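Local coordinates for lipoprotein (Shewanella oneidensis, PDB 3LHN), which is of unknown function but is an NlpE-family lipoprotein with a calycin-type barrel that may bind a lipid or similar small ligand, at residues A[28-33]-A[51-56]; A[45-50]-A[57-62]. All blocks are in the same frame, centred on the assembly; numbering follows the deposited sequence. Where two conformers were deposited one is given.

Contact 1 of 2, residues A[28-33]-A[51-56]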
ATOM      1  N   ASP A  28      24.762 -17.528  -7.946  1.00  7.11           N
ATOM      2  CA  ASP A  28      23.818 -18.636  -8.064  1.00  8.18           C
ATOM      3  C   ASP A  28      22.579 -18.115  -7.301  1.00  8.69           C
ATOM      4  O   ASP A  28      22.283 -18.502  -6.158  1.00  9.78           O
ATOM      5  CB  ASP A  28      24.321 -19.951  -7.481  1.00 11.11           C
ATOM      6  CG  ASP A  28      23.275 -21.061  -7.601  1.00 17.13           C
ATOM      7  OD1 ASP A  28      22.384 -20.912  -8.442  1.00 19.83           O
ATOM      8  OD2 ASP A  28      23.394 -22.047  -6.851  1.00 22.43           O
ATOM      9  N   TRP A  29      21.873 -17.195  -7.926  1.00  7.05           N
ATOM     10  CA  TRP A  29      20.727 -16.510  -7.289  1.00  7.08           C
ATOM     11  C   TRP A  29      19.381 -17.247  -7.374  1.00  7.78           C
ATOM     12  O   TRP A  29      18.562 -17.025  -6.536  1.00  7.88           O
ATOM     13  CB  TRP A  29      20.588 -15.036  -7.728  1.00  7.13           C
ATOM     14  CG  TRP A  29      20.495 -14.860  -9.235  1.00  7.94           C
ATOM     15  CD1 TRP A  29      21.511 -14.562 -10.096  1.00  7.14           C
ATOM     16  CD2 TRP A  29      19.329 -15.046 -10.043  1.00  7.27           C
ATOM     17  NE1 TRP A  29      21.059 -14.580 -11.388  1.00  8.01           N
ATOM     18  CE2 TRP A  29      19.722 -14.846 -11.385  1.00  8.07           C
ATOM     19  CE3 TRP A  29      17.989 -15.383  -9.767  1.00  7.43           C
ATOM     20  CZ2 TRP A  29      18.829 -14.940 -12.444  1.00  8.71           C
ATOM     21  CZ3 TRP A  29      17.114 -15.480 -10.812  1.00  8.59           C
ATOM     22  CH2 TRP A  29      17.544 -15.275 -12.145  1.00  8.21           C
ATOM     23  N   PRO A  30      19.122 -18.077  -8.394  1.00  6.54           N
ATOM     24  CA  PRO A  30      17.841 -18.850  -8.359  1.00  7.74           C
ATOM     25  C   PRO A  30      17.810 -19.669  -7.058  1.00  8.41           C
ATOM     26  O   PRO A  30      18.775 -20.306  -6.701  1.00  9.16           O
ATOM     27  CB  PRO A  30      17.911 -19.715  -9.627  1.00  7.77           C
ATOM     28  CG  PRO A  30      18.792 -18.964 -10.535  1.00  7.76           C
ATOM     29  CD  PRO A  30      19.883 -18.388  -9.633  1.00  6.96           C
ATOM     30  N   GLY A  31      16.699 -19.610  -6.366  1.00  7.33           N
ATOM     31  CA  GLY A  31      16.574 -20.295  -5.108  1.00  8.01           C
ATOM     32  C   GLY A  31      15.556 -19.660  -4.200  1.00  6.95           C
ATOM     33  O   GLY A  31      14.756 -18.814  -4.623  1.00  7.89           O
ATOM     34  N   VAL A  32      15.565 -20.120  -2.957  1.00  6.75           N
ATOM     35  CA  VAL A  32      14.593 -19.784  -1.960  1.00  6.10           C
ATOM     36  C   VAL A  32      15.227 -18.997  -0.842  1.00  6.21           C
ATOM     37  O   VAL A  32      16.252 -19.397  -0.293  1.00  7.77           O
ATOM     38  CB  VAL A  32      13.982 -21.072  -1.373  1.00  6.55           C
ATOM     39  CG1 VAL A  32      12.911 -20.783  -0.296  1.00  9.00           C
ATOM     40  CG2 VAL A  32      13.391 -21.949  -2.501  1.00  8.15           C
ATOM     41  N   TYR A  33      14.644 -17.878  -0.489  1.00  6.45           N
ATOM     42  CA  TYR A  33      15.161 -16.956   0.524  1.00  6.42           C
ATOM     43  C   TYR A  33      14.123 -16.701   1.570  1.00  8.38           C
ATOM     44  O   TYR A  33      12.910 -16.558   1.229  1.00  8.76           O
ATOM     45  CB  TYR A  33      15.542 -15.642  -0.166  1.00  6.73           C
ATOM     46  CG  TYR A  33      16.577 -15.779  -1.271  1.00  6.59           C
ATOM     47  CD1 TYR A  33      16.187 -16.117  -2.579  1.00  6.68           C
ATOM     48  CD2 TYR A  33      17.920 -15.513  -1.016  1.00  7.39           C
ATOM     49  CE1 TYR A  33      17.112 -16.271  -3.566  1.00  8.20           C
ATOM     50  CE2 TYR A  33      18.864 -15.625  -2.003  1.00  7.14           C
ATOM     51  CZ  TYR A  33      18.443 -16.004  -3.285  1.00  8.29           C
ATOM     52  OH  TYR A  33      19.397 -16.075  -4.304  1.00  8.82           O
ATOM     53  N   LEU A  51      12.976 -17.424  -6.375  1.00  6.67           N
ATOM     54  CA  LEU A  51      13.335 -16.854  -7.670  1.00  6.58           C
ATOM     55  C   LEU A  51      13.740 -17.961  -8.622  1.00  8.08           C
ATOM     56  O   LEU A  51      14.507 -18.859  -8.264  1.00  7.30           O
ATOM     57  CB  LEU A  51      14.521 -15.887  -7.562  1.00  6.88           C
ATOM     58  CG  LEU A  51      14.415 -14.763  -6.536  1.00  8.52           C
ATOM     59  CD1 LEU A  51      15.696 -13.879  -6.655  1.00  7.73           C
ATOM     60  CD2 LEU A  51      13.141 -13.900  -6.714  1.00  8.04           C
ATOM     61  N   GLN A  52      13.240 -17.937  -9.839  1.00  7.82           N
ATOM     62  CA  GLN A  52      13.693 -18.839 -10.902  1.00  8.32           C
ATOM     63  C   GLN A  52      14.576 -18.139 -11.914  1.00  7.78           C
ATOM     64  O   GLN A  52      14.449 -16.932 -12.140  1.00  7.81           O
ATOM     65  CB  GLN A  52      12.495 -19.422 -11.653  1.00  9.71           C
ATOM     66  CG  GLN A  52      11.460 -20.026 -10.809  1.00 11.26           C
ATOM     67  CD  GLN A  52      11.906 -21.229 -10.009  1.00 11.60           C
ATOM     68  OE1 GLN A  52      12.879 -21.946 -10.368  1.00 14.14           O
ATOM     69  NE2 GLN A  52      11.145 -21.507  -8.943  1.00 13.38           N
ATOM     70  N   ALA A  53      15.392 -18.921 -12.628  1.00  7.64           N
ATOM     71  CA  ALA A  53      16.317 -18.411 -13.632  1.00  7.53           C
ATOM     72  C   ALA A  53      15.605 -17.663 -14.732  1.00  8.00           C
ATOM     73  O   ALA A  53      16.200 -16.768 -15.366  1.00  9.51           O
ATOM     74  CB  ALA A  53      17.145 -19.581 -14.240  1.00  8.09           C
ATOM     75  N   ASP A  54      14.332 -18.009 -15.014  1.00  7.81           N
ATOM     76  CA  ASP A  54      13.561 -17.323 -16.062  1.00  8.28           C
ATOM     77  C   ASP A  54      12.882 -16.023 -15.619  1.00  9.37           C
ATOM     78  O   ASP A  54      12.045 -15.469 -16.326  1.00  9.19           O
ATOM     79  CB  ASP A  54      12.572 -18.301 -16.694  1.00  8.34           C
ATOM     80  CG  ASP A  54      11.472 -18.695 -15.761  1.00  9.20           C
ATOM     81  OD1 ASP A  54      11.369 -18.164 -14.640  1.00  8.84           O
ATOM     82  OD2 ASP A  54      10.671 -19.583 -16.173  1.00 11.01           O
ATOM     83  N   ASN A  55      13.283 -15.566 -14.452  1.00  8.83           N
ATOM     84  CA  ASN A  55      12.834 -14.302 -13.874  1.00  8.55           C
ATOM     85  C   ASN A  55      11.387 -14.348 -13.435  1.00  9.15           C
ATOM     86  O   ASN A  55      10.689 -13.340 -13.425  1.00 12.68           O
ATOM     87  CB  ASN A  55      13.101 -13.118 -14.813  1.00  9.64           C
ATOM     88  CG  ASN A  55      14.544 -12.823 -14.980  1.00 10.60           C
ATOM     89  OD1 ASN A  55      15.407 -13.297 -14.249  1.00 10.06           O
ATOM     90  ND2 ASN A  55      14.838 -11.963 -15.950  1.00 14.18           N
ATOM     91  N   SER A  56      10.917 -15.512 -13.059  1.00  8.06           N
ATOM     92  CA  SER A  56       9.616 -15.678 -12.431  1.00  8.29           C
ATOM     93  C   SER A  56       9.866 -15.869 -10.939  1.00  8.17           C
ATOM     94  O   SER A  56      10.955 -16.283 -10.497  1.00  7.77           O
ATOM     95  CB  SER A  56       8.816 -16.809 -13.041  1.00  9.60           C
ATOM     96  OG  SER A  56       9.383 -18.029 -12.820  1.00 12.44           O
TER

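Contact 2 of 2, residues A[45-50]-A[57-62]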
ATOM      1  N   ILE A  45       6.461 -10.177   9.202  1.00  8.62           N
ATOM      2  CA  ILE A  45       6.036 -10.856   7.980  1.00  8.24           C
ATOM      3  C   ILE A  45       7.007 -12.010   7.720  1.00  8.83           C
ATOM      4  O   ILE A  45       8.142 -11.771   7.260  1.00  9.03           O
ATOM      5  CB  ILE A  45       5.988  -9.957   6.760  1.00  9.52           C
ATOM      6  CG1 ILE A  45       5.308  -8.608   7.045  1.00 10.61           C
ATOM      7  CG2 ILE A  45       5.236 -10.674   5.641  1.00 10.19           C
ATOM      8  CD1 ILE A  45       5.430  -7.624   5.878  1.00 13.38           C
ATOM      9  N   GLN A  46       6.592 -13.229   8.034  1.00  8.18           N
ATOM     10  CA  GLN A  46       7.433 -14.391   7.768  1.00  8.77           C
ATOM     11  C   GLN A  46       7.389 -14.625   6.273  1.00  8.21           C
ATOM     12  O   GLN A  46       6.349 -14.999   5.720  1.00  9.43           O
ATOM     13  CB  GLN A  46       6.919 -15.569   8.555  1.00 12.10           C
ATOM     14  CG  GLN A  46       7.657 -16.861   8.367  1.00 16.01           C
ATOM     15  CD  GLN A  46       7.224 -17.942   9.374  1.00 20.49           C
ATOM     16  OE1 GLN A  46       6.924 -17.665  10.550  1.00 24.45           O
ATOM     17  NE2 GLN A  46       7.185 -19.171   8.902  1.00 25.12           N
ATOM     18  N   THR A  47       8.499 -14.422   5.617  1.00  8.27           N
ATOM     19  CA  THR A  47       8.588 -14.329   4.168  1.00  8.61           C
ATOM     20  C   THR A  47       9.422 -15.419   3.545  1.00  7.90           C
ATOM     21  O   THR A  47      10.501 -15.742   4.036  1.00  9.08           O
ATOM     22  CB  THR A  47       9.236 -12.968   3.814  1.00 10.64           C
ATOM     23  OG1 THR A  47       8.419 -11.924   4.336  1.00 11.99           O
ATOM     24  CG2 THR A  47       9.434 -12.785   2.275  1.00 11.48           C
ATOM     25  N   THR A  48       8.935 -15.991   2.469  1.00  7.66           N
ATOM     26  CA  THR A  48       9.654 -16.982   1.645  1.00  7.60           C
ATOM     27  C   THR A  48       9.536 -16.514   0.209  1.00  8.33           C
ATOM     28  O   THR A  48       8.428 -16.366  -0.327  1.00  8.75           O
ATOM     29  CB  THR A  48       9.046 -18.396   1.795  1.00  9.79           C
ATOM     30  OG1 THR A  48       8.943 -18.747   3.193  1.00 11.64           O
ATOM     31  CG2 THR A  48       9.905 -19.423   1.049  1.00 10.75           C
ATOM     32  N   LEU A  49      10.670 -16.169  -0.399  1.00  6.91           N
ATOM     33  CA  LEU A  49      10.707 -15.644  -1.781  1.00  7.18           C
ATOM     34  C   LEU A  49      11.565 -16.582  -2.595  1.00  7.14           C
ATOM     35  O   LEU A  49      12.733 -16.794  -2.303  1.00  7.25           O
ATOM     36  CB  LEU A  49      11.256 -14.230  -1.772  1.00  7.87           C
ATOM     37  CG  LEU A  49      11.465 -13.580  -3.124  1.00  8.41           C
ATOM     38  CD1 LEU A  49      10.178 -13.619  -4.014  1.00  8.28           C
ATOM     39  CD2 LEU A  49      11.912 -12.119  -2.916  1.00  9.13           C
ATOM     40  N   THR A  50      10.942 -17.143  -3.630  1.00  6.48           N
ATOM     41  CA  THR A  50      11.553 -18.127  -4.534  1.00  7.64           C
ATOM     42  C   THR A  50      11.745 -17.459  -5.890  1.00  6.75           C
ATOM     43  O   THR A  50      10.779 -17.022  -6.497  1.00  7.52           O
ATOM     44  CB  THR A  50      10.727 -19.396  -4.674  1.00  8.31           C
ATOM     45  OG1 THR A  50      10.540 -19.961  -3.380  1.00 10.19           O
ATOM     46  CG2 THR A  50      11.443 -20.396  -5.537  1.00  9.58           C
ATOM     47  N   PHE A  57       8.863 -15.529 -10.148  1.00  8.34           N
ATOM     48  CA  PHE A  57       8.979 -15.674  -8.711  1.00  7.48           C
ATOM     49  C   PHE A  57       7.698 -16.147  -8.077  1.00  7.45           C
ATOM     50  O   PHE A  57       6.612 -15.961  -8.619  1.00  7.35           O
ATOM     51  CB  PHE A  57       9.393 -14.386  -7.989  1.00  7.33           C
ATOM     52  CG  PHE A  57       8.291 -13.363  -7.862  1.00  7.33           C
ATOM     53  CD1 PHE A  57       7.970 -12.518  -8.936  1.00  7.59           C
ATOM     54  CD2 PHE A  57       7.541 -13.281  -6.719  1.00  7.74           C
ATOM     55  CE1 PHE A  57       6.961 -11.660  -8.844  1.00  8.11           C
ATOM     56  CE2 PHE A  57       6.472 -12.394  -6.631  1.00  8.84           C
ATOM     57  CZ  PHE A  57       6.191 -11.563  -7.694  1.00  8.05           C
ATOM     58  N   GLU A  58       7.857 -16.684  -6.863  1.00  7.03           N
ATOM     59  CA  GLU A  58       6.729 -16.993  -5.966  1.00  8.79           C
ATOM     60  C   GLU A  58       7.043 -16.461  -4.589  1.00  8.50           C
ATOM     61  O   GLU A  58       8.147 -16.692  -4.097  1.00  9.07           O
ATOM     62  CB  GLU A  58       6.454 -18.497  -5.927  1.00 12.48           C
ATOM     63  CG  GLU A  58       5.976 -19.131  -7.211  1.00 17.89           C
ATOM     64  CD  GLU A  58       5.292 -20.487  -6.993  1.00 23.26           C
ATOM     65  OE1 GLU A  58       5.422 -21.080  -5.883  1.00 26.50           O
ATOM     66  OE2 GLU A  58       4.564 -20.930  -7.936  1.00 27.63           O
ATOM     67  N   LEU A  59       6.106 -15.743  -3.977  1.00  9.15           N
ATOM     68  CA  LEU A  59       6.318 -15.123  -2.686  1.00  9.31           C
ATOM     69  C   LEU A  59       5.236 -15.642  -1.756  1.00 10.27           C
ATOM     70  O   LEU A  59       4.040 -15.708  -2.150  1.00  9.93           O
ATOM     71  CB  LEU A  59       6.214 -13.612  -2.810  1.00 11.58           C
ATOM     72  CG  LEU A  59       6.241 -12.755  -1.558  1.00 12.74           C
ATOM     73  CD1 LEU A  59       7.603 -12.813  -0.850  1.00 13.73           C
ATOM     74  CD2 LEU A  59       5.847 -11.263  -1.870  1.00 15.74           C
ATOM     75  N   LYS A  60       5.623 -16.130  -0.580  0.70  9.48           N
ATOM     76  CA  LYS A  60       4.677 -16.395   0.487  0.70  9.71           C
ATOM     77  C   LYS A  60       5.003 -15.445   1.631  0.70  9.42           C
ATOM     78  O   LYS A  60       6.166 -15.289   2.046  0.70  9.40           O
ATOM     79  CB  LYS A  60       4.734 -17.843   0.938  0.70  9.98           C
ATOM     80  CG  LYS A  60       3.804 -18.118   2.119  0.70 12.11           C
ATOM     81  CD  LYS A  60       3.984 -19.568   2.558  0.70 14.58           C
ATOM     82  CE  LYS A  60       2.888 -20.056   3.439  0.70 15.94           C
ATOM     83  NZ  LYS A  60       3.262 -21.478   3.794  0.70 18.97           N
ATOM     84  N   SER A  61       3.970 -14.855   2.180  1.00  9.78           N
ATOM     85  CA  SER A  61       4.104 -13.881   3.289  1.00  9.34           C
ATOM     86  C   SER A  61       3.085 -14.230   4.349  1.00 10.57           C
ATOM     87  O   SER A  61       1.900 -14.138   4.066  1.00 12.21           O
ATOM     88  CB  SER A  61       3.810 -12.452   2.826  1.00 11.33           C
ATOM     89  OG  SER A  61       4.665 -12.041   1.749  1.00 13.73           O
ATOM     90  N   ILE A  62       3.515 -14.674   5.527  1.00  9.35           N
ATOM     91  CA  ILE A  62       2.606 -14.884   6.647  1.00 10.04           C
ATOM     92  C   ILE A  62       2.700 -13.683   7.552  1.00  9.47           C
ATOM     93  O   ILE A  62       3.762 -13.371   8.141  1.00  9.21           O
ATOM     94  CB  ILE A  62       2.952 -16.133   7.443  1.00 11.75           C
ATOM     95  CG1 ILE A  62       3.035 -17.333   6.468  1.00 14.10           C
ATOM     96  CG2 ILE A  62       1.980 -16.356   8.589  1.00 12.37           C
ATOM     97  CD1 ILE A  62       3.333 -18.639   7.180  1.00 17.95           C
TER
HETATM   98  O   HOH W   1       6.922 -10.768   2.354  1.00 16.71           O
HETATM   99  O   HOH W   2       8.200 -19.030  -2.171  1.00 12.93           O

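Contact 1 of 2, residues A[28-33]-A[51-56]
Gly-31 and Leu-51 form an antiparallel hydrogen-bonded pair where strand 44-51 ends at Leu-51 and the chain enters a turn. Leu-51 N donates to Gly-31 O at 2.9 Å, nearly along the C=O axis and almost straight (166° at the hydrogen). The return bond, Gly-31 N to Leu-51 O at 3.0 Å, is more bent at 146°. Leu-51 O also receives a CA-H...O contact from Pro-30 CA, at 3.3 Å. A side chain at Gly-31 would collide with Pro-30 O at these backbone angles.

In the type I turn Gln-52 to Asn-55, Gln-52 O accepts the N-H of Asn-55 and also lies near the indole plane at its edge, 3.3 Å from Trp-29 CZ3. Within the first segment, Tyr-33 OH donates to Trp-29 O over 2.6 Å, with the oxygen in the plane of the phenol ring, which ties the ring to the backbone of the tryptophan.

Apolar packing centres on Trp-29. Its six-membered ring presents CE3 to Leu-51 CB at 4.1 Å, the two side chains crossing at about a right angle. Leu-51 CD1 touches that same CE3 and also Tyr-33 CE1, the latter at 4.2 Å, and so bridges the two aromatic side chains. Pro-30 CG meets Ala-53 CB at 4.1 Å, while Pro-30 CD lies over the rim of one indole face.

Around the pair, Trp-29 NE1 bonds to Gln-24 O, and Asn-55 OD1 accepts from Trp-79 NE1, whose ring packs edge-to-face with Trp-29. Strand 69-79, through Phe-77 on Trp-29 and Leu-51, and strand 100-103, through Leu-101 on Leu-51 and Tyr-33, close over the barrel end where strands 31-37 and 44-51 pair.

Contact 2 of 2, residues A[45-50]-A[57-62]
From Gln-46 opposite Ile-62 to Thr-50 opposite Glu-58, the segments run antiparallel at 167°, their axes 4.6 Å apart. This is a beta hairpin of the calycin-type barrel: hydrogen-bonded pairs Gln-46/Ile-62, Thr-48/Lys-60 and Thr-50/Glu-58 alternate with non-hydrogen-bonded Thr-47/Ser-61 and Leu-49/Leu-59, six N-H...O bonds in all, among them Lys-60 N to Thr-48 O at 2.8 Å and 169° at the hydrogen.

Leu-49, Leu-59, Thr-47 and Ser-61 share one face. Thr-47 CG2, anti to the backbone N, meets Leu-59 CD1 at 3.6 Å, and Leu-59 CD1 lies 4.0 Å from Leu-49 CB as well. Leu-49 CD1 then reaches Phe-57 CD2 at 3.8 Å, extending the apolar row diagonally across the pairing. Thr-47 OG1 instead stands beside its own N (chi1 -60°), donates to Ile-45 O from above the carbonyl plane, and accepts from a water that also bonds Ser-61 OG. An alanine in place of Thr-47 would probably leave that water without one of its anchors and open a gap beside the Leu-59 methyl.

On the other face, with Thr-48 and Lys-60, a second water links the strands: it donates to Glu-58 O at 3.0 Å and is hydrogen-bonded to Thr-50 OG1 at 2.8 Å.

In the fold
Contacts 1 and 2 share strand 44-51 and the hairpin it forms with strand 56-64: segment 51-56 contains the turn that joins the two strands paired in contact 2. They meet directly, with Tyr-33 O 2.8 Å from Leu-49 N, a probable hydrogen bond, and Val-32 packing on Thr-48 and Thr-50. Both are partly buried, but contact 2 lies deeper, its centre about 8 Å from the chain centre, against about 11 Å for contact 1. Contact 2 rests on regular pairing, burying 520 Å² with a solvent-facing and an inner side. Contact 1 buries 320 Å², has a single bridged pair, and relies instead on aromatic packing at the barrel end.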